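Local coordinates for virulent strain associated lipoprotein (Borreliella spielmanii A14S, PDB 6FZZ) that is an outer-surface lipoprotein of the PFam54 family and, like its Borrelia burgdorferi counterpart, probably binds glutathione, at residues L165-D168 against Y169-D172; Q193-E196 against K197-S201; R63-V66 against S67-S70; K74-R77 against K78-G82. One frame throughout, in Å; residues are numbered along the deposited sequence.

Interaction 1 of 4, residues L165-D168 against Y169-D172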
ATOM      1  N   LEU A 165       6.645 -11.775   7.052  1.00 31.43           N
ATOM      2  CA  LEU A 165       7.377 -12.540   6.060  1.00 26.43           C
ATOM      3  C   LEU A 165       8.847 -12.373   6.278  1.00 27.89           C
ATOM      4  O   LEU A 165       9.621 -13.360   6.203  1.00 27.05           O
ATOM      5  CB  LEU A 165       7.010 -12.111   4.636  1.00 26.27           C
ATOM      6  CG  LEU A 165       7.813 -12.803   3.514  1.00 27.91           C
ATOM      7  CD1 LEU A 165       7.656 -14.310   3.528  1.00 27.60           C
ATOM      8  CD2 LEU A 165       7.461 -12.200   2.130  1.00 26.59           C
ATOM      9  N   LEU A 166       9.293 -11.135   6.448  1.00 28.14           N
ATOM     10  CA  LEU A 166      10.755 -10.920   6.640  1.00 32.13           C
ATOM     11  C   LEU A 166      11.282 -11.685   7.874  1.00 32.59           C
ATOM     12  O   LEU A 166      12.355 -12.259   7.836  1.00 31.42           O
ATOM     13  CB  LEU A 166      11.097  -9.451   6.823  1.00 33.53           C
ATOM     14  CG  LEU A 166      10.837  -8.588   5.602  1.00 33.46           C
ATOM     15  CD1 LEU A 166      11.110  -7.163   6.031  1.00 38.53           C
ATOM     16  CD2 LEU A 166      11.759  -9.022   4.487  1.00 32.11           C
ATOM     17  N   LEU A 167      10.486 -11.760   8.923  1.00 35.60           N
ATOM     18  CA  LEU A 167      10.934 -12.494  10.142  1.00 38.14           C
ATOM     19  C   LEU A 167      10.910 -13.991   9.916  1.00 35.46           C
ATOM     20  O   LEU A 167      11.852 -14.690  10.303  1.00 37.76           O
ATOM     21  CB  LEU A 167      10.046 -12.142  11.335  1.00 41.11           C
ATOM     22  CG  LEU A 167       9.947 -10.645  11.722  1.00 46.09           C
ATOM     23  CD1 LEU A 167       9.200 -10.455  13.046  1.00 46.78           C
ATOM     24  CD2 LEU A 167      11.294  -9.971  11.823  1.00 47.45           C
ATOM     25  N   ASP A 168       9.829 -14.486   9.293  1.00 31.78           N
ATOM     26  CA  ASP A 168       9.684 -15.913   9.001  1.00 33.15           C
ATOM     27  C   ASP A 168      10.759 -16.441   8.130  1.00 34.76           C
ATOM     28  O   ASP A 168      11.187 -17.617   8.271  1.00 31.53           O
ATOM     29  CB  ASP A 168       8.343 -16.224   8.351  1.00 33.80           C
ATOM     30  CG  ASP A 168       7.200 -16.095   9.350  1.00 40.71           C
ATOM     31  OD1 ASP A 168       7.521 -16.060  10.534  1.00 41.07           O
ATOM     32  OD2 ASP A 168       6.024 -16.002   8.980  1.00 31.90           O
ATOM     33  N   TYR A 169      11.138 -15.624   7.146  1.00 33.43           N
ATOM     34  CA  TYR A 169      12.255 -15.976   6.277  1.00 32.20           C
ATOM     35  C   TYR A 169      13.645 -16.067   6.980  1.00 38.23           C
ATOM     36  O   TYR A 169      14.397 -17.059   6.833  1.00 32.11           O
ATOM     37  CB  TYR A 169      12.324 -15.000   5.127  1.00 29.98           C
ATOM     38  CG  TYR A 169      13.275 -15.460   4.084  1.00 30.45           C
ATOM     39  CD1 TYR A 169      12.894 -16.379   3.145  1.00 31.08           C
ATOM     40  CD2 TYR A 169      14.575 -14.953   4.030  1.00 32.24           C
ATOM     41  CE1 TYR A 169      13.797 -16.815   2.187  1.00 30.18           C
ATOM     42  CE2 TYR A 169      15.484 -15.407   3.098  1.00 33.30           C
ATOM     43  CZ  TYR A 169      15.081 -16.345   2.186  1.00 32.55           C
ATOM     44  OH  TYR A 169      15.965 -16.769   1.214  1.00 42.81           O
ATOM     45  N   GLN A 170      14.023 -14.970   7.611  1.00 37.67           N
ATOM     46  CA  GLN A 170      15.201 -14.938   8.467  1.00 47.93           C
ATOM     47  C   GLN A 170      15.258 -16.157   9.444  1.00 42.60           C
ATOM     48  O   GLN A 170      16.270 -16.793   9.531  1.00 46.79           O
ATOM     49  CB  GLN A 170      15.234 -13.592   9.201  1.00 46.84           C
ATOM     50  CG  GLN A 170      16.063 -13.553  10.467  1.00 59.52           C
ATOM     51  CD  GLN A 170      15.369 -12.806  11.604  1.00 64.82           C
ATOM     52  OE1 GLN A 170      14.292 -13.200  12.057  1.00 71.98           O
ATOM     53  NE2 GLN A 170      15.999 -11.745  12.088  1.00 68.38           N
ATOM     54  N   ASP A 171      14.170 -16.486  10.122  1.00 46.15           N
ATOM     55  CA  ASP A 171      14.097 -17.675  10.974  1.00 48.96           C
ATOM     56  C   ASP A 171      13.922 -19.025  10.299  1.00 51.71           C
ATOM     57  O   ASP A 171      13.918 -20.040  10.991  1.00 53.16           O
ATOM     58  CB  ASP A 171      12.924 -17.559  11.931  1.00 52.14           C
ATOM     59  CG  ASP A 171      13.119 -16.476  12.946  1.00 53.26           C
ATOM     60  OD1 ASP A 171      14.220 -15.923  12.990  1.00 57.35           O
ATOM     61  OD2 ASP A 171      12.153 -16.160  13.682  1.00 59.30           O
ATOM     62  N   ASP A 172      13.723 -19.056   8.985  1.00 44.51           N
ATOM     63  CA  ASP A 172      13.420 -20.284   8.281  1.00 43.61           C
ATOM     64  C   ASP A 172      12.173 -20.988   8.829  1.00 44.76           C
ATOM     65  O   ASP A 172      12.108 -22.224   8.845  1.00 42.99           O
ATOM     66  CB  ASP A 172      14.664 -21.214   8.285  1.00 46.50           C
ATOM     67  CG  ASP A 172      14.623 -22.316   7.224  1.00 47.64           C
ATOM     68  OD1 ASP A 172      14.031 -22.200   6.113  1.00 40.94           O
ATOM     69  OD2 ASP A 172      15.257 -23.344   7.510  1.00 47.67           O
TER
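Tyr-169 N meets Leu-165 O at 2.9 Å, and this bond carries the helix into its final turns. The Tyr-169 ring does not fold back over Leu-165. Its CG lies anti to the backbone N (chi1 -169°), and only CB stays close to the carbonyl, 3.3 Å from Leu-165 O. The ring therefore leads off the helix flank. Gln-170 repeats the pattern one residue on: its N reaches Leu-166 O at 3.2 Å, slightly longer than the bonds before and after it. Asp-171 N follows with a nearly straight bond to Leu-167 O (2.9 Å, 168° at the hydrogen). The Asp-171 side chain turns back beside its own N, which brings its CG to 3.4 Å from the same Leu-167 O. Asp-172 ends the series. Its phi is positive (57°), and two bonds back into the last turn make a Schellman motif. One of them runs from Asp-172 N to Tyr-169 O at 3.0 Å. Three aspartates thus lie at this C-terminal helix end, where the helix dipole would probably disfavour negative charge. Asp-168 and Asp-171 are like charges not in contact. Asp-168 OD1 takes bonds from Gln-164 and Asn-173, and Asp-172 OD1 takes one from Ala-178 N. The last turn of helix 138-170 is held between two other helices. Leu-166 packs on Glu-91, Arg-94 and Ile-98 of helix 89-102. Leu-165 touches His-186 of helix 180-209, and Tyr-169 spans both neighbours, touching Arg-94 and Leu-183.

Interaction 2 of 4, residues Q193-E196 against K197-S201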
ATOM      1  N   GLN A 193      -4.233 -13.569   0.467  1.00 35.64           N
ATOM      2  CA  GLN A 193      -4.568 -12.588   1.458  1.00 42.03           C
ATOM      3  C   GLN A 193      -4.504 -11.117   0.983  1.00 35.86           C
ATOM      4  O   GLN A 193      -5.403 -10.341   1.327  1.00 33.30           O
ATOM      5  CB  GLN A 193      -3.731 -12.797   2.706  1.00 47.97           C
ATOM      6  CG  GLN A 193      -4.122 -14.036   3.487  1.00 58.82           C
ATOM      7  CD  GLN A 193      -5.504 -13.917   4.156  1.00 69.73           C
ATOM      8  OE1 GLN A 193      -6.509 -13.584   3.508  1.00 83.00           O
ATOM      9  NE2 GLN A 193      -5.564 -14.220   5.458  1.00 72.52           N
ATOM     10  N   ILE A 194      -3.496 -10.754   0.188  1.00 28.37           N
ATOM     11  CA  ILE A 194      -3.362  -9.364  -0.258  1.00 26.63           C
ATOM     12  C   ILE A 194      -4.509  -9.107  -1.157  1.00 23.75           C
ATOM     13  O   ILE A 194      -5.034  -8.014  -1.139  1.00 22.29           O
ATOM     14  CB  ILE A 194      -2.104  -9.025  -1.078  1.00 29.39           C
ATOM     15  CG1 ILE A 194      -0.836  -9.250  -0.329  1.00 32.23           C
ATOM     16  CG2 ILE A 194      -2.060  -7.523  -1.469  1.00 31.43           C
ATOM     17  CD1 ILE A 194       0.294  -9.125  -1.317  1.00 31.20           C
ATOM     18  N   LYS A 195      -4.842 -10.078  -2.021  1.00 23.19           N
ATOM     19  CA  LYS A 195      -5.830  -9.881  -3.054  1.00 26.14           C
ATOM     20  C   LYS A 195      -7.212  -9.668  -2.401  1.00 26.55           C
ATOM     21  O   LYS A 195      -7.970  -8.818  -2.859  1.00 25.27           O
ATOM     22  CB  LYS A 195      -5.863 -11.082  -3.997  1.00 29.36           C
ATOM     23  CG  LYS A 195      -6.790 -10.921  -5.178  1.00 31.22           C
ATOM     24  CD  LYS A 195      -6.213  -9.922  -6.174  1.00 33.11           C
ATOM     25  CE  LYS A 195      -7.083  -9.719  -7.383  1.00 34.21           C
ATOM     26  NZ  LYS A 195      -8.132  -8.693  -7.201  1.00 34.75           N
ATOM     27  N   GLU A 196      -7.472 -10.346  -1.295  1.00 26.19           N
ATOM     28  CA  GLU A 196      -8.714 -10.131  -0.584  1.00 31.31           C
ATOM     29  C   GLU A 196      -8.789  -8.735   0.010  1.00 30.71           C
ATOM     30  O   GLU A 196      -9.840  -8.102  -0.039  1.00 26.48           O
ATOM     31  CB  GLU A 196      -8.929 -11.159   0.520  1.00 34.28           C
ATOM     32  CG  GLU A 196      -9.202 -12.541  -0.081  1.00 41.35           C
ATOM     33  CD  GLU A 196      -9.713 -13.548   0.918  1.00 53.56           C
ATOM     34  OE1 GLU A 196      -9.600 -13.330   2.158  1.00 56.13           O
ATOM     35  OE2 GLU A 196     -10.260 -14.558   0.437  1.00 63.55           O
ATOM     36  N   LYS A 197      -7.694  -8.298   0.613  1.00 26.43           N
ATOM     37  CA  LYS A 197      -7.651  -6.990   1.246  1.00 26.23           C
ATOM     38  C   LYS A 197      -7.706  -5.929   0.158  1.00 22.34           C
ATOM     39  O   LYS A 197      -8.286  -4.873   0.353  1.00 21.98           O
ATOM     40  CB  LYS A 197      -6.379  -6.852   2.077  1.00 25.01           C
ATOM     41  CG  LYS A 197      -6.349  -7.717   3.333  1.00 26.31           C
ATOM     42  CD  LYS A 197      -7.336  -7.232   4.370  1.00 30.79           C
ATOM     43  CE  LYS A 197      -7.847  -8.375   5.232  1.00 33.76           C
ATOM     44  NZ  LYS A 197      -9.119  -7.915   5.848  1.00 42.09           N
ATOM     45  N   GLN A 198      -7.143  -6.218  -1.004  1.00 21.83           N
ATOM     46  CA  GLN A 198      -7.171  -5.292  -2.101  1.00 20.93           C
ATOM     47  C   GLN A 198      -8.600  -5.092  -2.612  1.00 24.88           C
ATOM     48  O   GLN A 198      -9.040  -3.966  -2.866  1.00 17.64           O
ATOM     49  CB  GLN A 198      -6.313  -5.750  -3.264  1.00 23.19           C
ATOM     50  CG  GLN A 198      -6.475  -4.854  -4.495  1.00 22.52           C
ATOM     51  CD  GLN A 198      -7.349  -5.463  -5.569  1.00 27.95           C
ATOM     52  OE1 GLN A 198      -7.212  -6.645  -5.873  1.00 30.94           O
ATOM     53  NE2 GLN A 198      -8.285  -4.692  -6.099  1.00 26.38           N
ATOM     54  N   GLU A 199      -9.312  -6.203  -2.812  1.00 21.02           N
ATOM     55  CA  GLU A 199     -10.726  -6.126  -3.141  1.00 21.05           C
ATOM     56  C   GLU A 199     -11.592  -5.387  -2.120  1.00 21.17           C
ATOM     57  O   GLU A 199     -12.514  -4.638  -2.490  1.00 24.47           O
ATOM     58  CB  GLU A 199     -11.265  -7.526  -3.411  1.00 23.08           C
ATOM     59  CG  GLU A 199     -10.706  -8.069  -4.713  1.00 23.45           C
ATOM     60  CD  GLU A 199     -11.101  -9.520  -5.013  1.00 27.65           C
ATOM     61  OE1 GLU A 199     -11.951 -10.069  -4.334  1.00 38.93           O
ATOM     62  OE2 GLU A 199     -10.538 -10.090  -5.934  1.00 29.45           O
ATOM     63  N   GLU A 200     -11.324  -5.658  -0.870  1.00 21.63           N
ATOM     64  CA  GLU A 200     -11.938  -4.940   0.228  1.00 24.35           C
ATOM     65  C   GLU A 200     -11.679  -3.409   0.154  1.00 22.42           C
ATOM     66  O   GLU A 200     -12.610  -2.612   0.300  1.00 20.13           O
ATOM     67  CB  GLU A 200     -11.448  -5.558   1.510  1.00 29.38           C
ATOM     68  CG  GLU A 200     -12.062  -4.999   2.765  1.00 40.23           C
ATOM     69  CD  GLU A 200     -11.606  -5.751   4.016  1.00 46.72           C
ATOM     70  OE1 GLU A 200     -11.165  -6.943   3.913  1.00 43.17           O
ATOM     71  OE2 GLU A 200     -11.753  -5.117   5.084  1.00 53.77           O
ATOM     72  N   SER A 201     -10.455  -3.006  -0.179  1.00 20.09           N
ATOM     73  CA  SER A 201     -10.116  -1.598  -0.308  1.00 20.32           C
ATOM     74  C   SER A 201     -10.847  -0.906  -1.430  1.00 22.46           C
ATOM     75  O   SER A 201     -11.251   0.253  -1.307  1.00 23.65           O
ATOM     76  CB  SER A 201      -8.577  -1.436  -0.420  1.00 19.63           C
ATOM     77  OG  SER A 201      -8.112  -1.901  -1.670  1.00 17.43           O
TER
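Lys-195 reaches Gln-198 and Glu-199 through two bends in its chain, at chi2 (72°) and chi4 (86°), which curl it along the helix. Gln-198 has its CG anti to the backbone N, and its side chain runs beside that of Lys-195, pointing the same way. The ammonium is gripped by two acceptors. Lys-195 NZ gives a short bond to Gln-198 OE1 (2.6 Å), lying in the carbonyl plane of that amide. It also forms a salt bridge with Glu-199 OE2 (3.1 Å), on the anti lone pair of the carboxylate. The Glu-199 side chain slants across that of Lys-195. A second ion pair follows: Lys-197 NZ meets Glu-200 OE1 at 3.0 Å, on the syn side but 28° out of the carboxylate plane. Lys-197 CG also rests 3.4 Å from Gln-193 O. On the buried side, Ser-201 OG returns to Gln-198 O at 2.6 Å and is also bonded to Asn-118. Ile-194 faces helices 105-126 and 138-170. Charged pairs three and four residues apart outside and a packed stripe inside are typical of an amphipathic helix, consistent with the coiled coil predicted for 180-207.

Interaction 3 of 4, residues R63-V66 against S67-S70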
ATOM      1  N   ARG A  63       5.532   0.617 -22.768  1.00 23.85           N
ATOM      2  CA  ARG A  63       5.992  -0.666 -22.262  1.00 24.51           C
ATOM      3  C   ARG A  63       7.297  -0.520 -21.460  1.00 24.67           C
ATOM      4  O   ARG A  63       8.144  -1.403 -21.481  1.00 20.01           O
ATOM      5  CB  ARG A  63       6.153  -1.742 -23.393  1.00 27.67           C
ATOM      6  CG  ARG A  63       4.883  -1.876 -24.235  1.00 31.97           C
ATOM      7  CD  ARG A  63       4.555  -3.229 -24.899  1.00 34.84           C
ATOM      8  NE  ARG A  63       5.463  -4.331 -24.562  1.00 47.97           N
ATOM      9  CZ  ARG A  63       5.283  -5.290 -23.665  1.00 46.40           C
ATOM     10  NH1 ARG A  63       4.241  -5.357 -22.887  1.00 52.43           N
ATOM     11  NH2 ARG A  63       6.221  -6.171 -23.523  1.00 54.20           N
ATOM     12  N   GLU A  64       7.426   0.573 -20.710  1.00 23.83           N
ATOM     13  CA  GLU A  64       8.582   0.771 -19.810  1.00 24.36           C
ATOM     14  C   GLU A  64       8.439  -0.099 -18.528  1.00 24.70           C
ATOM     15  O   GLU A  64       7.394  -0.697 -18.293  1.00 22.98           O
ATOM     16  CB  GLU A  64       8.782   2.288 -19.514  1.00 24.04           C
ATOM     17  CG  GLU A  64       7.840   2.905 -18.458  1.00 23.99           C
ATOM     18  CD  GLU A  64       6.374   3.156 -18.850  1.00 25.29           C
ATOM     19  OE1 GLU A  64       5.886   2.525 -19.801  1.00 24.88           O
ATOM     20  OE2 GLU A  64       5.663   3.996 -18.173  1.00 21.44           O
ATOM     21  N   THR A  65       9.505  -0.192 -17.727  1.00 21.28           N
ATOM     22  CA  THR A  65       9.401  -0.868 -16.422  1.00 22.51           C
ATOM     23  C   THR A  65       9.065   0.139 -15.307  1.00 20.55           C
ATOM     24  O   THR A  65       9.155   1.349 -15.512  1.00 19.09           O
ATOM     25  CB  THR A  65      10.658  -1.615 -15.968  1.00 21.25           C
ATOM     26  OG1 THR A  65      11.687  -0.680 -15.711  1.00 21.16           O
ATOM     27  CG2 THR A  65      11.101  -2.593 -16.988  1.00 24.22           C
ATOM     28  N   VAL A  66       8.641  -0.404 -14.159  1.00 19.08           N
ATOM     29  CA  VAL A  66       8.379   0.413 -12.982  1.00 19.19           C
ATOM     30  C   VAL A  66       9.691   1.062 -12.526  1.00 20.34           C
ATOM     31  O   VAL A  66       9.702   2.105 -11.829  1.00 19.61           O
ATOM     32  CB  VAL A  66       7.706  -0.453 -11.886  1.00 20.47           C
ATOM     33  CG1 VAL A  66       7.738   0.218 -10.499  1.00 22.15           C
ATOM     34  CG2 VAL A  66       6.279  -0.745 -12.316  1.00 20.02           C
ATOM     35  N   SER A  67      10.829   0.430 -12.863  1.00 17.75           N
ATOM     36  CA  SER A  67      12.108   1.025 -12.543  1.00 19.07           C
ATOM     37  C   SER A  67      12.437   2.308 -13.394  1.00 22.61           C
ATOM     38  O   SER A  67      13.224   3.169 -12.958  1.00 24.88           O
ATOM     39  CB  SER A  67      13.264  -0.001 -12.746  1.00 21.41           C
ATOM     40  OG  SER A  67      14.441   0.665 -12.380  1.00 27.23           O
ATOM     41  N   ASP A  68      11.841   2.439 -14.579  1.00 25.44           N
ATOM     42  CA  ASP A  68      12.106   3.552 -15.482  1.00 23.65           C
ATOM     43  C   ASP A  68      11.421   4.782 -14.960  1.00 27.25           C
ATOM     44  O   ASP A  68      10.506   4.702 -14.104  1.00 20.56           O
ATOM     45  CB  ASP A  68      11.607   3.275 -16.887  1.00 25.65           C
ATOM     46  CG  ASP A  68      12.442   2.242 -17.614  1.00 29.39           C
ATOM     47  OD1 ASP A  68      13.668   2.405 -17.581  1.00 30.82           O
ATOM     48  OD2 ASP A  68      11.890   1.258 -18.159  1.00 24.10           O
ATOM     49  N   ASN A  69      11.833   5.920 -15.499  1.00 24.72           N
ATOM     50  CA  ASN A  69      11.386   7.177 -14.978  1.00 26.42           C
ATOM     51  C   ASN A  69      10.191   7.823 -15.655  1.00 29.29           C
ATOM     52  O   ASN A  69      10.093   9.054 -15.758  1.00 31.15           O
ATOM     53  CB  ASN A  69      12.563   8.123 -14.819  1.00 29.90           C
ATOM     54  CG  ASN A  69      13.412   7.758 -13.605  1.00 32.96           C
ATOM     55  OD1 ASN A  69      12.891   7.335 -12.563  1.00 27.38           O
ATOM     56  ND2 ASN A  69      14.707   7.940 -13.717  1.00 29.56           N
ATOM     57  N   SER A  70       9.200   7.030 -16.031  1.00 26.04           N
ATOM     58  CA  SER A  70       7.976   7.649 -16.493  1.00 23.85           C
ATOM     59  C   SER A  70       7.176   8.180 -15.282  1.00 26.28           C
ATOM     60  O   SER A  70       7.477   7.828 -14.148  1.00 22.61           O
ATOM     61  CB  SER A  70       7.173   6.625 -17.267  1.00 25.19           C
ATOM     62  OG  SER A  70       6.773   5.579 -16.403  1.00 22.59           O
TER
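Thr-65 and Asp-68 close a type I beta turn, with Asp-68 N bonded to Thr-65 O at 3.0 Å. The donor stands above the carbonyl plane rather than on a lone pair.

A shorter and straighter bond between side chain and backbone runs the other way. Asp-68 OD2 receives Thr-65 N at 2.8 Å, nearly straight at 164°. The carboxylate is met on its anti side, 21° out of its plane. Through this bond the Asp-68 carboxylate holds the start of the turn. Thr-65 OG1 sits between its own N and carbonyl carbon (chi1 67°). This places it over the turn, where its bonds to Ser-67 N, Asp-68 N and Asp-68 OD2 are all weak.

Bonds between side chains come next. Ser-70 OG gives a short bond to Glu-64 OE2 (2.6 Å), on the anti lone pair. Ser-70 is the N-cap of helix 71-83, and the same OG accepts Ser-73 N. Glu-64 OE1 forms a salt bridge with Arg-72. The helix N-terminus and this arginine would probably stabilise the negative charge of Glu-64.

The remaining contacts set carbons against oxygens. Glu-64 CB lies 3.5 Å from Asp-68 OD2, and Ser-67 CB is 3.4 Å from Thr-65 OG1.

Asn-69 and Ser-70 separate the turn from helix 71-83. Glu-64 and Val-66 make backbone bonds to Trp-58 and Leu-56 in the same long loop, while the Val-66 side chain packs on Phe-53 and on Tyr-76 of the helix.

Interaction 4 of 4, residues K74-R77 against K78-G82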
ATOM      1  N   LYS A  74       7.022   6.315 -11.573  1.00 19.70           N
ATOM      2  CA  LYS A  74       7.293   7.040 -10.332  1.00 22.30           C
ATOM      3  C   LYS A  74       6.147   6.914  -9.326  1.00 19.50           C
ATOM      4  O   LYS A  74       6.407   6.668  -8.138  1.00 19.30           O
ATOM      5  CB  LYS A  74       7.587   8.498 -10.589  1.00 20.07           C
ATOM      6  CG  LYS A  74       8.887   8.652 -11.371  1.00 22.46           C
ATOM      7  CD  LYS A  74       9.174  10.127 -11.530  1.00 24.32           C
ATOM      8  CE  LYS A  74      10.411  10.397 -12.329  1.00 24.38           C
ATOM      9  NZ  LYS A  74      10.478  11.884 -12.382  1.00 26.50           N
ATOM     10  N   ALA A  75       4.914   7.028  -9.817  1.00 22.62           N
ATOM     11  CA  ALA A  75       3.700   6.846  -8.980  1.00 22.46           C
ATOM     12  C   ALA A  75       3.658   5.448  -8.353  1.00 20.93           C
ATOM     13  O   ALA A  75       3.379   5.286  -7.135  1.00 19.50           O
ATOM     14  CB  ALA A  75       2.435   7.160  -9.784  1.00 21.19           C
ATOM     15  N   TYR A  76       3.938   4.431  -9.166  1.00 18.95           N
ATOM     16  CA  TYR A  76       3.885   3.023  -8.716  1.00 18.98           C
ATOM     17  C   TYR A  76       4.968   2.883  -7.624  1.00 19.45           C
ATOM     18  O   TYR A  76       4.728   2.297  -6.574  1.00 22.36           O
ATOM     19  CB  TYR A  76       4.170   2.083  -9.900  1.00 19.15           C
ATOM     20  CG  TYR A  76       4.002   0.622  -9.650  1.00 20.38           C
ATOM     21  CD1 TYR A  76       4.828  -0.071  -8.742  1.00 20.49           C
ATOM     22  CD2 TYR A  76       3.036  -0.116 -10.382  1.00 19.55           C
ATOM     23  CE1 TYR A  76       4.656  -1.435  -8.532  1.00 21.81           C
ATOM     24  CE2 TYR A  76       2.843  -1.460 -10.138  1.00 20.88           C
ATOM     25  CZ  TYR A  76       3.674  -2.109  -9.233  1.00 21.46           C
ATOM     26  OH  TYR A  76       3.479  -3.437  -9.058  1.00 22.13           O
ATOM     27  N   ARG A  77       6.178   3.416  -7.862  1.00 19.34           N
ATOM     28  CA  ARG A  77       7.216   3.353  -6.816  1.00 18.95           C
ATOM     29  C   ARG A  77       6.835   4.040  -5.507  1.00 17.76           C
ATOM     30  O   ARG A  77       7.075   3.506  -4.416  1.00 18.78           O
ATOM     31  CB  ARG A  77       8.544   3.912  -7.314  1.00 19.00           C
ATOM     32  CG  ARG A  77       9.122   3.054  -8.384  1.00 19.13           C
ATOM     33  CD  ARG A  77      10.634   3.271  -8.580  1.00 19.54           C
ATOM     34  NE  ARG A  77      11.092   4.673  -8.864  1.00 20.27           N
ATOM     35  CZ  ARG A  77      11.197   5.224 -10.065  1.00 20.99           C
ATOM     36  NH1 ARG A  77      10.742   4.612 -11.129  1.00 19.60           N
ATOM     37  NH2 ARG A  77      11.706   6.436 -10.201  1.00 20.41           N
ATOM     38  N   LYS A  78       6.313   5.245  -5.611  1.00 19.73           N
ATOM     39  CA  LYS A  78       5.821   5.979  -4.459  1.00 20.63           C
ATOM     40  C   LYS A  78       4.777   5.162  -3.687  1.00 20.73           C
ATOM     41  O   LYS A  78       4.844   5.115  -2.488  1.00 17.37           O
ATOM     42  CB  LYS A  78       5.209   7.306  -4.933  1.00 24.30           C
ATOM     43  CG  LYS A  78       4.617   8.192  -3.862  1.00 30.00           C
ATOM     44  CD  LYS A  78       3.811   9.376  -4.419  1.00 34.60           C
ATOM     45  CE  LYS A  78       2.377   8.976  -4.750  1.00 49.08           C
ATOM     46  NZ  LYS A  78       1.599   8.470  -3.574  1.00 44.27           N
ATOM     47  N   LEU A  79       3.842   4.496  -4.381  1.00 21.21           N
ATOM     48  CA  LEU A  79       2.824   3.663  -3.704  1.00 21.11           C
ATOM     49  C   LEU A  79       3.517   2.471  -3.040  1.00 19.09           C
ATOM     50  O   LEU A  79       3.077   1.990  -1.974  1.00 20.83           O
ATOM     51  CB  LEU A  79       1.771   3.226  -4.664  1.00 22.74           C
ATOM     52  CG  LEU A  79       0.873   4.380  -5.209  1.00 24.25           C
ATOM     53  CD1 LEU A  79      -0.037   3.903  -6.308  1.00 26.86           C
ATOM     54  CD2 LEU A  79      -0.012   5.025  -4.114  1.00 25.37           C
ATOM     55  N   THR A  80       4.597   1.995  -3.662  1.00 19.59           N
ATOM     56  CA  THR A  80       5.425   0.927  -3.078  1.00 20.19           C
ATOM     57  C   THR A  80       6.062   1.333  -1.732  1.00 21.28           C
ATOM     58  O   THR A  80       6.007   0.590  -0.756  1.00 21.93           O
ATOM     59  CB  THR A  80       6.505   0.413  -4.086  1.00 20.07           C
ATOM     60  OG1 THR A  80       5.880  -0.100  -5.280  1.00 18.35           O
ATOM     61  CG2 THR A  80       7.300  -0.726  -3.446  1.00 19.74           C
ATOM     62  N   TYR A  81       6.668   2.528  -1.700  1.00 21.00           N
ATOM     63  CA  TYR A  81       7.269   3.087  -0.486  1.00 21.00           C
ATOM     64  C   TYR A  81       6.176   3.266   0.602  1.00 21.76           C
ATOM     65  O   TYR A  81       6.429   3.109   1.804  1.00 22.30           O
ATOM     66  CB  TYR A  81       7.949   4.424  -0.822  1.00 22.81           C
ATOM     67  CG  TYR A  81       8.996   4.287  -1.922  1.00 22.36           C
ATOM     68  CD1 TYR A  81       9.758   3.126  -2.018  1.00 22.39           C
ATOM     69  CD2 TYR A  81       9.268   5.318  -2.807  1.00 21.03           C
ATOM     70  CE1 TYR A  81      10.703   2.988  -2.989  1.00 22.66           C
ATOM     71  CE2 TYR A  81      10.236   5.193  -3.793  1.00 19.97           C
ATOM     72  CZ  TYR A  81      10.937   4.020  -3.880  1.00 20.68           C
ATOM     73  OH  TYR A  81      11.932   3.783  -4.814  1.00 21.62           O
ATOM     74  N   GLY A  82       4.960   3.565   0.165  1.00 19.97           N
ATOM     75  CA  GLY A  82       3.840   3.684   1.083  1.00 22.45           C
ATOM     76  C   GLY A  82       3.434   2.370   1.767  1.00 23.53           C
ATOM     77  O   GLY A  82       3.284   2.332   2.979  1.00 22.11           O
TER
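Tyr-76 O accepts twice from Thr-80. The backbone N comes at 2.9 Å, and Thr-80 OG1 comes at 3.0 Å from above the carbonyl plane, 39° out of it. The hydroxyl lies beside its own backbone N (chi1 -59°), which lets it fold back onto the preceding turn. Tyr-81 N bonds Arg-77 O at 2.9 Å, in the carbonyl plane. That oxygen also lies over one face of the Tyr-81 ring, offset toward the rim and 3.2 Å from Tyr-81 CG.

The Arg-77 and Tyr-81 side chains run side by side. The guanidinium and ring planes are 67° apart, and Tyr-81 OH sits at the guanidinium edge. Both ends share Glu-43, Arg-77 through a salt bridge and Tyr-81 through a hydrogen bond. Arg-77 NH1 also bonds the carbonyls of Val-66 and Asp-68.

This is the middle of helix 71-83, a short element packed inside the all-helical PFam54 fold. One flank faces helix 105-126. There Tyr-76 OH bonds Asn-110, and Thr-80 packs on Ile-113.

Within the helix, Thr-80 OG1 approaches Tyr-76 CD1 obliquely at 3.6 Å. Leu-79 CG lies 3.3 Å from Ala-75 O. The CA of Lys-74 sits over the centre of the Arg-77 guanidinium. Lys-78 touches Arg-33 and Glu-37 of helix 15-41.

Overall arrangement
Interaction 4 is the buried member and lies nearest the centre of the chain. Interaction 2 is a surface contact, while interactions 1 and 3 are partly buried. Three of the four lie on helices. Interactions 1 and 2 are on successive helices, 138-170 and 180-209, with centres about 23 Å apart. Interaction 3 leads into helix 71-83, which carries interaction 4, and these two touch: Asn-69 OD1 lies 2.8 Å from Arg-77 NH2. Their chemistry follows their place. Interaction 2 relies on ion pairs at the surface. Interaction 1 terminates a helix, interaction 3 starts one, and interaction 4 buries hydroxyls and a charged arginine with partners.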